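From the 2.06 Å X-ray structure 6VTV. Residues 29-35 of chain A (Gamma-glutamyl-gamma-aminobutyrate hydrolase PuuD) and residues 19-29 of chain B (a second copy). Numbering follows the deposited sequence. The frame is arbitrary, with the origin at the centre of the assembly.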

ATOM      1  N   GLN A  29      -2.020   1.623   7.031  1.00 20.28           N
ATOM      2  CA  GLN A  29      -1.908   0.394   6.259  1.00 23.19           C
ATOM      3  C   GLN A  29      -0.438   0.151   5.944  1.00 27.91           C
ATOM      4  O   GLN A  29       0.263   1.062   5.493  1.00 26.76           O
ATOM      5  CB  GLN A  29      -2.723   0.486   4.970  1.00 28.26           C
ATOM      6  CG  GLN A  29      -4.159   0.925   5.178  1.00 34.40           C
ATOM      7  CD  GLN A  29      -5.106  -0.242   5.349  1.00 36.50           C
ATOM      8  OE1 GLN A  29      -5.210  -1.104   4.476  1.00 35.08           O
ATOM      9  NE2 GLN A  29      -5.804  -0.277   6.478  1.00 40.87           N
ATOM     10  N   THR A  30       0.026  -1.073   6.187  1.00 27.14           N
ATOM     11  CA  THR A  30       1.442  -1.395   6.099  1.00 25.86           C
ATOM     12  C   THR A  30       1.656  -2.648   5.261  1.00 26.28           C
ATOM     13  O   THR A  30       0.763  -3.486   5.110  1.00 22.47           O
ATOM     14  CB  THR A  30       2.059  -1.606   7.491  1.00 26.47           C
ATOM     15  OG1 THR A  30       1.423  -2.720   8.132  1.00 25.90           O
ATOM     16  CG2 THR A  30       1.889  -0.362   8.352  1.00 24.33           C
ATOM     17  N   LEU A  31       2.870  -2.768   4.726  1.00 25.87           N
ATOM     18  CA  LEU A  31       3.262  -3.930   3.932  1.00 23.70           C
ATOM     19  C   LEU A  31       4.776  -4.065   4.024  1.00 24.10           C
ATOM     20  O   LEU A  31       5.504  -3.194   3.538  1.00 24.23           O
ATOM     21  CB  LEU A  31       2.808  -3.784   2.484  1.00 26.84           C
ATOM     22  CG  LEU A  31       3.268  -4.856   1.499  1.00 29.79           C
ATOM     23  CD1 LEU A  31       2.868  -6.238   1.991  1.00 28.35           C
ATOM     24  CD2 LEU A  31       2.676  -4.580   0.129  1.00 30.01           C
ATOM     25  N   GLN A  32       5.244  -5.143   4.650  1.00 20.74           N
ATOM     26  CA  GLN A  32       6.678  -5.344   4.818  1.00 20.11           C
ATOM     27  C   GLN A  32       7.359  -5.500   3.465  1.00 23.45           C
ATOM     28  O   GLN A  32       6.824  -6.131   2.549  1.00 24.91           O
ATOM     29  CB  GLN A  32       6.946  -6.571   5.690  1.00 22.23           C
ATOM     30  CG  GLN A  32       6.754  -6.326   7.175  1.00 27.66           C
ATOM     31  CD  GLN A  32       6.968  -7.576   8.003  1.00 31.62           C
ATOM     32  OE1 GLN A  32       7.003  -8.687   7.473  1.00 31.44           O
ATOM     33  NE2 GLN A  32       7.114  -7.401   9.311  1.00 32.72           N
ATOM     34  N   GLU A  33       8.556  -4.920   3.346  1.00 20.29           N
ATOM     35  CA  GLU A  33       9.238  -4.896   2.057  1.00 24.46           C
ATOM     36  C   GLU A  33       9.713  -6.279   1.630  1.00 25.35           C
ATOM     37  O   GLU A  33       9.805  -6.550   0.427  1.00 26.90           O
ATOM     38  CB  GLU A  33      10.416  -3.923   2.106  1.00 26.25           C
ATOM     39  CG  GLU A  33      10.004  -2.461   2.145  1.00 28.33           C
ATOM     40  CD  GLU A  33      11.184  -1.518   2.037  1.00 31.77           C
ATOM     41  OE1 GLU A  33      12.333  -2.004   1.962  1.00 34.58           O
ATOM     42  OE2 GLU A  33      10.962  -0.289   2.030  1.00 34.79           O
ATOM     43  N   LYS A  34      10.012  -7.165   2.585  1.00 23.75           N
ATOM     44  CA  LYS A  34      10.529  -8.481   2.219  1.00 26.37           C
ATOM     45  C   LYS A  34       9.503  -9.295   1.439  1.00 27.53           C
ATOM     46  O   LYS A  34       9.880 -10.161   0.641  1.00 30.41           O
ATOM     47  CB  LYS A  34      10.996  -9.236   3.465  1.00 23.24           C
ATOM     48  CG  LYS A  34       9.912  -9.597   4.468  1.00 22.17           C
ATOM     49  CD  LYS A  34      10.538  -9.847   5.835  1.00 32.24           C
ATOM     50  CE  LYS A  34       9.857 -10.977   6.593  1.00 34.35           C
ATOM     51  NZ  LYS A  34       8.402 -10.743   6.815  1.00 34.14           N
ATOM     52  N   TYR A  35       8.209  -9.029   1.639  1.00 25.65           N
ATOM     53  CA  TYR A  35       7.199  -9.629   0.773  1.00 23.46           C
ATOM     54  C   TYR A  35       7.234  -9.006  -0.615  1.00 27.10           C
ATOM     55  O   TYR A  35       7.110  -9.711  -1.624  1.00 24.87           O
ATOM     56  CB  TYR A  35       5.810  -9.478   1.392  1.00 24.98           C
ATOM     57  CG  TYR A  35       5.631 -10.229   2.690  1.00 24.78           C
ATOM     58  CD1 TYR A  35       5.421 -11.602   2.697  1.00 25.84           C
ATOM     59  CD2 TYR A  35       5.671  -9.566   3.910  1.00 23.14           C
ATOM     60  CE1 TYR A  35       5.255 -12.293   3.882  1.00 24.58           C
ATOM     61  CE2 TYR A  35       5.507 -10.248   5.099  1.00 24.58           C
ATOM     62  CZ  TYR A  35       5.301 -11.611   5.079  1.00 25.89           C
ATOM     63  OH  TYR A  35       5.139 -12.294   6.264  1.00 28.65           O
TER
ATOM     64  N   CYS B  19       5.142   5.646   2.014  1.00 19.17           N
ATOM     65  CA  CYS B  19       6.303   6.070   2.780  1.00 22.62           C
ATOM     66  C   CYS B  19       6.973   4.858   3.417  1.00 25.44           C
ATOM     67  O   CYS B  19       6.362   3.799   3.581  1.00 28.30           O
ATOM     68  CB  CYS B  19       5.924   7.082   3.874  1.00 28.08           C
ATOM     69  SG  CYS B  19       5.085   8.563   3.292  1.00 31.18           S
ATOM     70  N   ARG B  20       8.238   5.029   3.784  1.00 26.55           N
ATOM     71  CA  ARG B  20       9.024   3.958   4.381  1.00 27.47           C
ATOM     72  C   ARG B  20       9.087   4.124   5.892  1.00 25.96           C
ATOM     73  O   ARG B  20       9.283   5.231   6.404  1.00 25.68           O
ATOM     74  CB  ARG B  20      10.442   3.930   3.808  1.00 28.00           C
ATOM     75  CG  ARG B  20      11.270   2.713   4.211  1.00 36.17           C
ATOM     76  CD  ARG B  20      12.424   2.534   3.241  1.00 40.07           C
ATOM     77  NE  ARG B  20      12.981   1.186   3.235  1.00 35.72           N
ATOM     78  CZ  ARG B  20      14.181   0.878   3.715  1.00 35.34           C
ATOM     79  NH1 ARG B  20      14.944   1.824   4.247  1.00 38.18           N
ATOM     80  NH2 ARG B  20      14.620  -0.371   3.663  1.00 39.93           N
ATOM     81  N   ASN B  21       8.919   3.012   6.601  1.00 23.44           N
ATOM     82  CA  ASN B  21       9.112   2.968   8.041  1.00 30.92           C
ATOM     83  C   ASN B  21       9.699   1.611   8.399  1.00 29.86           C
ATOM     84  O   ASN B  21       9.764   0.701   7.569  1.00 29.11           O
ATOM     85  CB  ASN B  21       7.801   3.220   8.795  1.00 36.52           C
ATOM     86  CG  ASN B  21       7.330   4.655   8.678  1.00 41.36           C
ATOM     87  OD1 ASN B  21       6.325   4.940   8.027  1.00 45.16           O
ATOM     88  ND2 ASN B  21       8.060   5.570   9.306  1.00 39.16           N
ATOM     89  N   ARG B  22      10.136   1.485   9.648  1.00 35.03           N
ATOM     90  CA  ARG B  22      10.699   0.238  10.157  1.00 35.03           C
ATOM     91  C   ARG B  22       9.946  -0.143  11.424  1.00 39.74           C
ATOM     92  O   ARG B  22      10.049   0.549  12.442  1.00 49.47           O
ATOM     93  CB  ARG B  22      12.198   0.376  10.424  1.00 37.17           C
ATOM     94  CG  ARG B  22      13.018   0.670   9.176  1.00 38.47           C
ATOM     95  CD  ARG B  22      14.510   0.613   9.457  1.00 43.17           C
ATOM     96  NE  ARG B  22      15.290   0.534   8.224  1.00 46.66           N
ATOM     97  CZ  ARG B  22      15.625  -0.604   7.623  1.00 44.99           C
ATOM     98  NH1 ARG B  22      15.251  -1.766   8.142  1.00 40.02           N
ATOM     99  NH2 ARG B  22      16.335  -0.582   6.504  1.00 46.52           N
ATOM    100  N   LEU B  23       9.184  -1.235  11.358  1.00 35.31           N
ATOM    101  CA  LEU B  23       8.350  -1.685  12.468  1.00 38.94           C
ATOM    102  C   LEU B  23       8.738  -3.109  12.836  1.00 40.38           C
ATOM    103  O   LEU B  23       8.707  -4.001  11.981  1.00 43.43           O
ATOM    104  CB  LEU B  23       6.860  -1.622  12.112  1.00 40.70           C
ATOM    105  CG  LEU B  23       6.310  -0.433  11.319  1.00 45.74           C
ATOM    106  CD1 LEU B  23       4.788  -0.460  11.287  1.00 47.43           C
ATOM    107  CD2 LEU B  23       6.790   0.883  11.910  1.00 49.33           C
ATOM    108  N   LYS B  24       9.090  -3.314  14.106  1.00 48.78           N
ATOM    109  CA  LYS B  24       9.362  -4.645  14.653  1.00 56.26           C
ATOM    110  C   LYS B  24      10.487  -5.342  13.891  1.00 59.76           C
ATOM    111  O   LYS B  24      10.462  -6.558  13.681  1.00 65.87           O
ATOM    112  CB  LYS B  24       8.092  -5.501  14.671  1.00 60.20           C
ATOM    113  CG  LYS B  24       7.342  -5.448  15.995  1.00 65.70           C
ATOM    114  CD  LYS B  24       6.447  -4.217  16.062  1.00 65.56           C
ATOM    115  CE  LYS B  24       5.751  -4.113  17.409  1.00 70.73           C
ATOM    116  NZ  LYS B  24       4.458  -3.375  17.327  1.00 69.95           N
ATOM    117  N   GLY B  25      11.476  -4.558  13.460  1.00 59.15           N
ATOM    118  CA  GLY B  25      12.674  -5.087  12.844  1.00 55.98           C
ATOM    119  C   GLY B  25      12.665  -5.180  11.334  1.00 50.37           C
ATOM    120  O   GLY B  25      13.613  -5.739  10.765  1.00 53.59           O
ATOM    121  N   HIS B  26      11.648  -4.639  10.664  1.00 38.08           N
ATOM    122  CA  HIS B  26      11.480  -4.871   9.237  1.00 34.54           C
ATOM    123  C   HIS B  26      11.168  -3.569   8.519  1.00 31.28           C
ATOM    124  O   HIS B  26      10.301  -2.808   8.958  1.00 28.83           O
ATOM    125  CB  HIS B  26      10.364  -5.889   8.981  1.00 36.07           C
ATOM    126  CG  HIS B  26      10.583  -7.200   9.666  1.00 40.30           C
ATOM    127  ND1 HIS B  26      11.454  -8.154   9.186  1.00 44.30           N
ATOM    128  CD2 HIS B  26      10.066  -7.704  10.810  1.00 43.64           C
ATOM    129  CE1 HIS B  26      11.453  -9.196   9.998  1.00 47.31           C
ATOM    130  NE2 HIS B  26      10.619  -8.948  10.992  1.00 46.88           N
ATOM    131  N   ALA B  27      11.879  -3.321   7.421  1.00 29.90           N
ATOM    132  CA  ALA B  27      11.535  -2.219   6.535  1.00 30.53           C
ATOM    133  C   ALA B  27      10.131  -2.421   5.983  1.00 25.94           C
ATOM    134  O   ALA B  27       9.790  -3.503   5.497  1.00 25.75           O
ATOM    135  CB  ALA B  27      12.549  -2.126   5.398  1.00 27.55           C
ATOM    136  N   THR B  28       9.313  -1.375   6.060  1.00 23.36           N
ATOM    137  CA  THR B  28       7.901  -1.481   5.731  1.00 24.29           C
ATOM    138  C   THR B  28       7.468  -0.276   4.910  1.00 23.40           C
ATOM    139  O   THR B  28       7.901   0.851   5.170  1.00 22.65           O
ATOM    140  CB  THR B  28       7.045  -1.581   7.002  1.00 27.08           C
ATOM    141  OG1 THR B  28       7.539  -2.641   7.830  1.00 36.50           O
ATOM    142  CG2 THR B  28       5.595  -1.865   6.652  1.00 26.80           C
ATOM    143  N   GLN B  29       6.625  -0.526   3.913  1.00 18.70           N
ATOM    144  CA  GLN B  29       5.972   0.533   3.159  1.00 19.58           C
ATOM    145  C   GLN B  29       4.623   0.831   3.802  1.00 24.49           C
ATOM    146  O   GLN B  29       3.838  -0.086   4.064  1.00 23.36           O
ATOM    147  CB  GLN B  29       5.796   0.125   1.697  1.00 21.47           C
ATOM    148  CG  GLN B  29       7.106  -0.144   0.975  1.00 25.67           C
ATOM    149  CD  GLN B  29       7.761   1.129   0.477  1.00 28.90           C
ATOM    150  OE1 GLN B  29       7.209   1.833  -0.368  1.00 26.49           O
ATOM    151  NE2 GLN B  29       8.946   1.430   0.999  1.00 28.82           N
TER
HETATM  152  O   HOH W   1       6.596  -4.741  10.106  1.00 36.59           O
HETATM  153  O   HOH W   2      10.690  -6.220   5.167  1.00 26.64           O

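The two stretches form a short antiparallel strand pairing between two copies of the same protein, reinforced at one end by a carboxylate that binds an arginine and a glutamine of the partner chain. The strand axes approach to 4.5 Å with 133° between their N-to-C directions, so the pairing is antiparallel but strongly skewed.

The register rests on three backbone hydrogen bonds. A:Leu31 and B:Gln29 are a hydrogen-bonded pair: A:Leu31 N donates to B:Gln29 O at 2.9 Å, and B:Gln29 N returns the bond to A:Leu31 O, also at 2.9 Å. The angles at hydrogen, 135° and 160°, make the second the straighter of the two. One step along, A:Gln32 and B:Thr28 form the non-hydrogen-bonded pair, whose CA atoms lie 4.2 Å apart, against 5.3 Å for the first pair, as expected where no backbone hydrogen bonds run between the two residues. The third bond, from A:Glu33 N to B:Ala27 O (2.9 Å, 172°), carries the ladder into the first residue of the chain A helix. B:Gln29 O also receives a CA-H contact from A:Thr30 CA at 3.4 Å.

On chain B, the partner strand is one arm of a hairpin closed by a type I' turn from B:Leu23 to B:His26. The other arm brings B:Arg20 within reach of A:Glu33. B:Arg20 NE lies 2.8 Å from A:Glu33 OE2 and B:Arg20 NH2 lies 3.3 Å from A:Glu33 OE1, a two-point salt bridge in which the carboxylate meets the guanidinium at its edge, near its plane, where the N-H groups point. B:Gln29 NE2 donates to the same A:Glu33 OE2 at 2.8 Å, so that oxygen serves both a charged and a neutral donor.

A:Gln32 and B:Thr28 share a face of the sheet, with A:Gln32 CG 3.8 Å from B:Thr28 OG1. Water 1 extends this pairing: it accepts from A:Gln32 NE2 (2.8 Å) and donates to B:Leu23 O (2.9 Å) and B:Thr28 OG1 (3.2 Å). The amide's other end is held within chain A, where A:Lys34 NZ donates to A:Gln32 OE1 at 2.6 Å. Water 2 makes a second bridge, accepting from A:Lys34 N (2.8 Å) and donating to B:Ala27 O (2.9 Å).

Nonpolar contact fills in beside the strands: A:Thr30 CB meets B:Thr28 CG2 at 3.6 Å, and A:Thr30 CG2 meets B:Leu23 CD1 at 4.1 Å. Altogether the stretches bury 521 Å², both sides summed.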